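Local coordinates for protease LasA (Pseudomonas aeruginosa, PDB 3IT5), which cuts glycine-rich peptides as a secreted zinc metallopeptidase, breaking the pentaglycine cross-links of staphylococcal cell walls and degrading host elastin, at residues T48-V59 / Q91-Y102. Residues are numbered along the deposited sequence; the frame is centred on the assembly and turned at random.
Sequences TYSVVAAHAGTV and QQVSADTKLGVY
V51 and V52 pair antiparallel with the strand 98-102, and G57 and T58 pair antiparallel with V93 and Q92. L99 N donates to V51 O (2.8 Å), while V51 N donates to G100 O from above the carbonyl plane. L99 and G100 thus both face V51, a classic beta bulge. Between the two paired regions, A53 bonds through both backbone groups, its N to T97 O and its O to D96 N (2.8 Å). This ties 48-59 to the type II turn S94-T97. Just before the turn, V93 exchanges two backbone bonds with G57, and V59 N reaches Q91 O.

Three polar side-chain bonds add to these. T48 OG1 donates to Y102 O (2.9 Å), nearly in line with that carbonyl. The extended K98 chain runs past S50 and ends with NZ on its OG (3.0 Å). T58 OG1 to Q92 OE1 is very short as modelled (2.5 Å), so its exact length is doubtful; it lies in the carbonyl plane of OE1, where the bend of Q92 at chi2 (-61°) puts that oxygen.

The Y102 ring carries much of the apolar packing. T48 CB and Y49 N lie over one face, T48 CB 4.0 Å from the centroid as a CH-pi contact. V51 CG2 lies at the ring edge. Y49 CB touches Y102 CE2. A53 CB packs on L99 CD2, and V59 CG2 touches V93 CG1 (3.7 Å).

W17 stacks edge-to-face on Y102, whose side chain lies about 5 Å from those of H81 and H120, the inferred proton donor/acceptors. The arrangement is antiparallel pairing within the beta-sheet core of an M23 peptidase domain, with one end beside the active site.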
ATOM      1  N   THR A  48      14.324  -2.152   7.812  1.00  5.66           N
ATOM      2  CA  THR A  48      13.146  -1.956   6.968  1.00  5.68           C
ATOM      3  C   THR A  48      13.191  -2.842   5.728  1.00  5.83           C
ATOM      4  O   THR A  48      14.248  -3.370   5.364  1.00  5.99           O
ATOM      5  CB  THR A  48      12.960  -0.484   6.539  1.00  5.67           C
ATOM      6  OG1 THR A  48      13.979  -0.118   5.602  1.00  5.04           O
ATOM      7  CG2 THR A  48      12.991   0.458   7.750  1.00  5.53           C
ATOM      8  N   TYR A  49      12.044  -2.981   5.072  1.00  5.67           N
ATOM      9  CA  TYR A  49      11.880  -4.000   4.043  1.00  5.95           C
ATOM     10  C   TYR A  49      11.378  -3.462   2.705  1.00  5.72           C
ATOM     11  O   TYR A  49      11.048  -2.280   2.583  1.00  5.53           O
ATOM     12  CB  TYR A  49      11.024  -5.155   4.594  1.00  5.88           C
ATOM     13  CG  TYR A  49      11.723  -5.864   5.739  1.00  6.85           C
ATOM     14  CD1 TYR A  49      12.597  -6.923   5.493  1.00  6.96           C
ATOM     15  CD2 TYR A  49      11.542  -5.450   7.066  1.00  7.45           C
ATOM     16  CE1 TYR A  49      13.261  -7.568   6.533  1.00  7.89           C
ATOM     17  CE2 TYR A  49      12.206  -6.086   8.117  1.00  7.80           C
ATOM     18  CZ  TYR A  49      13.059  -7.146   7.840  1.00  7.79           C
ATOM     19  OH  TYR A  49      13.716  -7.786   8.864  1.00  8.45           O
ATOM     20  N   SER A  50      11.340  -4.337   1.702  1.00  5.72           N
ATOM     21  CA  SER A  50      11.133  -3.921   0.313  1.00  5.49           C
ATOM     22  C   SER A  50       9.676  -3.626  -0.031  1.00  5.39           C
ATOM     23  O   SER A  50       8.791  -4.463   0.195  1.00  5.44           O
ATOM     24  CB  SER A  50      11.701  -4.978  -0.643  1.00  5.71           C
ATOM     25  OG  SER A  50      13.074  -5.212  -0.364  1.00  5.47           O
ATOM     26  N   VAL A  51       9.442  -2.426  -0.568  1.00  4.90           N
ATOM     27  CA  VAL A  51       8.161  -2.064  -1.170  1.00  4.50           C
ATOM     28  C   VAL A  51       8.221  -2.318  -2.688  1.00  4.59           C
ATOM     29  O   VAL A  51       9.156  -1.879  -3.366  1.00  4.45           O
ATOM     30  CB  VAL A  51       7.790  -0.580  -0.903  1.00  4.69           C
ATOM     31  CG1 VAL A  51       6.465  -0.218  -1.581  1.00  4.17           C
ATOM     32  CG2 VAL A  51       7.718  -0.285   0.601  1.00  3.92           C
ATOM     33  N   VAL A  52       7.231  -3.036  -3.208  1.00  4.27           N
ATOM     34  CA  VAL A  52       7.164  -3.329  -4.640  1.00  4.27           C
ATOM     35  C   VAL A  52       5.898  -2.751  -5.271  1.00  4.15           C
ATOM     36  O   VAL A  52       4.902  -2.489  -4.575  1.00  3.77           O
ATOM     37  CB  VAL A  52       7.255  -4.855  -4.948  1.00  4.28           C
ATOM     38  CG1 VAL A  52       8.474  -5.494  -4.269  1.00  4.46           C
ATOM     39  CG2 VAL A  52       5.974  -5.571  -4.543  1.00  4.42           C
ATOM     40  N   ALA A  53       5.946  -2.560  -6.587  1.00  4.24           N
ATOM     41  CA  ALA A  53       4.792  -2.107  -7.355  1.00  4.11           C
ATOM     42  C   ALA A  53       3.626  -3.077  -7.206  1.00  4.18           C
ATOM     43  O   ALA A  53       3.779  -4.292  -7.361  1.00  4.22           O
ATOM     44  CB  ALA A  53       5.157  -1.937  -8.826  1.00  4.23           C
ATOM     45  N   ALA A  54       2.460  -2.525  -6.894  1.00  4.11           N
ATOM     46  CA  ALA A  54       1.249  -3.316  -6.745  1.00  3.83           C
ATOM     47  C   ALA A  54       0.699  -3.749  -8.102  1.00  3.84           C
ATOM     48  O   ALA A  54      -0.108  -4.674  -8.185  1.00  3.58           O
ATOM     49  CB  ALA A  54       0.214  -2.538  -5.970  1.00  3.65           C
ATOM     50  N   HIS A  55       1.157  -3.083  -9.162  1.00  4.00           N
ATOM     51  CA  HIS A  55       0.685  -3.352 -10.516  1.00  4.09           C
ATOM     52  C   HIS A  55       1.653  -2.845 -11.582  1.00  4.28           C
ATOM     53  O   HIS A  55       2.606  -2.107 -11.283  1.00  4.27           O
ATOM     54  CB  HIS A  55      -0.678  -2.689 -10.730  1.00  3.99           C
ATOM     55  CG  HIS A  55      -0.664  -1.208 -10.515  1.00  3.80           C
ATOM     56  ND1 HIS A  55      -0.494  -0.308 -11.544  1.00  4.08           N
ATOM     57  CD2 HIS A  55      -0.796  -0.470  -9.388  1.00  4.11           C
ATOM     58  CE1 HIS A  55      -0.520   0.922 -11.060  1.00  4.57           C
ATOM     59  NE2 HIS A  55      -0.698   0.850  -9.753  1.00  3.72           N
ATOM     60  N   ALA A  56       1.381  -3.247 -12.824  1.00  3.89           N
ATOM     61  CA  ALA A  56       2.055  -2.727 -14.007  1.00  4.12           C
ATOM     62  C   ALA A  56       1.695  -1.263 -14.242  1.00  4.07           C
ATOM     63  O   ALA A  56       0.564  -0.845 -13.986  1.00  3.87           O
ATOM     64  CB  ALA A  56       1.680  -3.557 -15.236  1.00  3.83           C
ATOM     65  N   GLY A  57       2.664  -0.497 -14.733  1.00  4.28           N
ATOM     66  CA  GLY A  57       2.442   0.904 -15.072  1.00  4.62           C
ATOM     67  C   GLY A  57       3.708   1.735 -15.090  1.00  4.79           C
ATOM     68  O   GLY A  57       4.824   1.196 -15.136  1.00  4.77           O
ATOM     69  N   THR A  58       3.526   3.053 -15.047  1.00  4.85           N
ATOM     70  CA  THR A  58       4.636   4.000 -15.168  1.00  5.11           C
ATOM     71  C   THR A  58       4.981   4.637 -13.827  1.00  5.14           C
ATOM     72  O   THR A  58       4.092   5.081 -13.093  1.00  4.73           O
ATOM     73  CB  THR A  58       4.317   5.116 -16.179  1.00  5.12           C
ATOM     74  OG1 THR A  58       3.821   4.544 -17.394  1.00  5.47           O
ATOM     75  CG2 THR A  58       5.558   5.963 -16.487  1.00  4.95           C
ATOM     76  N   VAL A  59       6.280   4.699 -13.540  1.00  5.28           N
ATOM     77  CA  VAL A  59       6.795   5.302 -12.309  1.00  5.90           C
ATOM     78  C   VAL A  59       6.948   6.820 -12.431  1.00  6.09           C
ATOM     79  O   VAL A  59       7.402   7.337 -13.457  1.00  6.03           O
ATOM     80  CB  VAL A  59       8.160   4.677 -11.897  1.00  5.66           C
ATOM     81  CG1 VAL A  59       8.778   5.421 -10.699  1.00  6.14           C
ATOM     82  CG2 VAL A  59       7.996   3.199 -11.573  1.00  5.65           C
ATOM     83  N   GLN A  91       9.997   5.112 -15.948  1.00  6.42           N
ATOM     84  CA  GLN A  91      10.289   3.681 -15.914  1.00  6.36           C
ATOM     85  C   GLN A  91       9.017   2.852 -15.851  1.00  6.33           C
ATOM     86  O   GLN A  91       8.231   2.958 -14.906  1.00  6.19           O
ATOM     87  CB  GLN A  91      11.211   3.318 -14.742  1.00  6.47           C
ATOM     88  CG  GLN A  91      11.485   1.811 -14.613  1.00  6.51           C
ATOM     89  CD  GLN A  91      12.615   1.486 -13.653  1.00  7.42           C
ATOM     90  OE1 GLN A  91      13.283   2.382 -13.131  1.00  7.51           O
ATOM     91  NE2 GLN A  91      12.832   0.194 -13.409  1.00  6.49           N
ATOM     92  N   GLN A  92       8.825   2.014 -16.862  1.00  6.20           N
ATOM     93  CA  GLN A  92       7.720   1.079 -16.848  1.00  6.23           C
ATOM     94  C   GLN A  92       8.099  -0.114 -15.971  1.00  5.93           C
ATOM     95  O   GLN A  92       9.237  -0.589 -16.015  1.00  5.70           O
ATOM     96  CB  GLN A  92       7.331   0.653 -18.270  1.00  6.35           C
ATOM     97  CG  GLN A  92       7.243   1.807 -19.302  1.00  7.64           C
ATOM     98  CD  GLN A  92       6.205   2.896 -18.978  1.00 10.20           C
ATOM     99  OE1 GLN A  92       5.239   2.668 -18.250  1.00 11.27           O
ATOM    100  NE2 GLN A  92       6.406   4.084 -19.543  1.00  9.96           N
ATOM    101  N   VAL A  93       7.136  -0.571 -15.169  1.00  5.55           N
ATOM    102  CA  VAL A  93       7.341  -1.627 -14.176  1.00  5.32           C
ATOM    103  C   VAL A  93       6.153  -2.594 -14.156  1.00  5.56           C
ATOM    104  O   VAL A  93       5.074  -2.275 -14.657  1.00  5.40           O
ATOM    105  CB  VAL A  93       7.521  -1.048 -12.733  1.00  5.21           C
ATOM    106  CG1 VAL A  93       8.819  -0.245 -12.610  1.00  5.26           C
ATOM    107  CG2 VAL A  93       6.308  -0.212 -12.321  1.00  4.68           C
ATOM    108  N   SER A  94       6.361  -3.762 -13.554  1.00  5.68           N
ATOM    109  CA  SER A  94       5.312  -4.761 -13.374  1.00  5.58           C
ATOM    110  C   SER A  94       5.007  -4.900 -11.883  1.00  5.49           C
ATOM    111  O   SER A  94       5.784  -4.440 -11.040  1.00  5.67           O
ATOM    112  CB  SER A  94       5.784  -6.110 -13.920  1.00  5.62           C
ATOM    113  OG  SER A  94       6.322  -5.975 -15.223  1.00  5.90           O
ATOM    114  N   ALA A  95       3.891  -5.542 -11.553  1.00  5.22           N
ATOM    115  CA  ALA A  95       3.654  -5.953 -10.180  1.00  5.16           C
ATOM    116  C   ALA A  95       4.900  -6.690  -9.703  1.00  5.22           C
ATOM    117  O   ALA A  95       5.477  -7.485 -10.449  1.00  5.28           O
ATOM    118  CB  ALA A  95       2.426  -6.846 -10.080  1.00  5.29           C
ATOM    119  N   ASP A  96       5.334  -6.377  -8.485  1.00  5.18           N
ATOM    120  CA  ASP A  96       6.459  -7.055  -7.832  1.00  5.50           C
ATOM    121  C   ASP A  96       7.837  -6.495  -8.219  1.00  5.54           C
ATOM    122  O   ASP A  96       8.862  -7.116  -7.927  1.00  5.67           O
ATOM    123  CB  ASP A  96       6.393  -8.580  -8.048  1.00  5.68           C
ATOM    124  CG  ASP A  96       6.772  -9.373  -6.805  1.00  5.98           C
ATOM    125  OD1 ASP A  96       6.517  -8.897  -5.677  1.00  5.85           O
ATOM    126  OD2 ASP A  96       7.305 -10.492  -6.960  1.00  6.41           O
ATOM    127  N   THR A  97       7.862  -5.328  -8.866  1.00  5.69           N
ATOM    128  CA  THR A  97       9.122  -4.631  -9.137  1.00  5.67           C
ATOM    129  C   THR A  97       9.500  -3.813  -7.907  1.00  5.63           C
ATOM    130  O   THR A  97       8.756  -2.922  -7.503  1.00  5.67           O
ATOM    131  CB  THR A  97       9.042  -3.702 -10.378  1.00  5.83           C
ATOM    132  OG1 THR A  97       8.811  -4.480 -11.559  1.00  5.70           O
ATOM    133  CG2 THR A  97      10.350  -2.921 -10.549  1.00  6.02           C
ATOM    134  N   LYS A  98      10.657  -4.111  -7.318  1.00  5.49           N
ATOM    135  CA  LYS A  98      11.090  -3.402  -6.116  1.00  5.25           C
ATOM    136  C   LYS A  98      11.288  -1.912  -6.387  1.00  4.92           C
ATOM    137  O   LYS A  98      12.092  -1.527  -7.234  1.00  4.91           O
ATOM    138  CB  LYS A  98      12.358  -4.030  -5.527  1.00  5.09           C
ATOM    139  CG  LYS A  98      12.908  -3.300  -4.306  1.00  4.79           C
ATOM    140  CD  LYS A  98      13.976  -4.131  -3.598  1.00  4.28           C
ATOM    141  CE  LYS A  98      14.674  -3.334  -2.495  1.00  3.64           C
ATOM    142  NZ  LYS A  98      15.554  -4.223  -1.672  1.00  3.66           N
ATOM    143  N   LEU A  99      10.541  -1.087  -5.657  1.00  4.87           N
ATOM    144  CA  LEU A  99      10.604   0.371  -5.795  1.00  4.39           C
ATOM    145  C   LEU A  99      11.622   0.984  -4.841  1.00  4.37           C
ATOM    146  O   LEU A  99      12.120   2.090  -5.076  1.00  4.23           O
ATOM    147  CB  LEU A  99       9.226   0.986  -5.536  1.00  4.34           C
ATOM    148  CG  LEU A  99       8.031   0.440  -6.329  1.00  4.23           C
ATOM    149  CD1 LEU A  99       6.763   1.225  -5.992  1.00  3.92           C
ATOM    150  CD2 LEU A  99       8.301   0.481  -7.828  1.00  4.11           C
ATOM    151  N   GLY A 100      11.907   0.264  -3.756  1.00  4.09           N
ATOM    152  CA  GLY A 100      12.844   0.712  -2.735  1.00  3.79           C
ATOM    153  C   GLY A 100      12.565   0.041  -1.401  1.00  4.14           C
ATOM    154  O   GLY A 100      12.329  -1.171  -1.332  1.00  3.81           O
ATOM    155  N   VAL A 101      12.595   0.838  -0.339  1.00  3.93           N
ATOM    156  CA  VAL A 101      12.255   0.366   1.002  1.00  4.23           C
ATOM    157  C   VAL A 101      11.368   1.403   1.664  1.00  4.31           C
ATOM    158  O   VAL A 101      11.319   2.550   1.208  1.00  4.45           O
ATOM    159  CB  VAL A 101      13.519   0.133   1.879  1.00  4.28           C
ATOM    160  CG1 VAL A 101      14.293  -1.103   1.415  1.00  4.11           C
ATOM    161  CG2 VAL A 101      14.429   1.367   1.876  1.00  4.32           C
ATOM    162  N   TYR A 102      10.651   1.015   2.719  1.00  4.39           N
ATOM    163  CA  TYR A 102      10.038   2.031   3.566  1.00  4.35           C
ATOM    164  C   TYR A 102      11.095   2.588   4.514  1.00  4.34           C
ATOM    165  O   TYR A 102      12.063   1.902   4.845  1.00  4.28           O
ATOM    166  CB  TYR A 102       8.760   1.549   4.274  1.00  4.44           C
ATOM    167  CG  TYR A 102       8.878   0.363   5.210  1.00  4.42           C
ATOM    168  CD1 TYR A 102       9.301   0.525   6.530  1.00  4.65           C
ATOM    169  CD2 TYR A 102       8.503  -0.914   4.793  1.00  4.34           C
ATOM    170  CE1 TYR A 102       9.386  -0.561   7.399  1.00  4.75           C
ATOM    171  CE2 TYR A 102       8.580  -2.008   5.656  1.00  4.68           C
ATOM    172  CZ  TYR A 102       9.022  -1.825   6.953  1.00  5.02           C
ATOM    173  OH  TYR A 102       9.101  -2.901   7.804  1.00  5.07           O
TER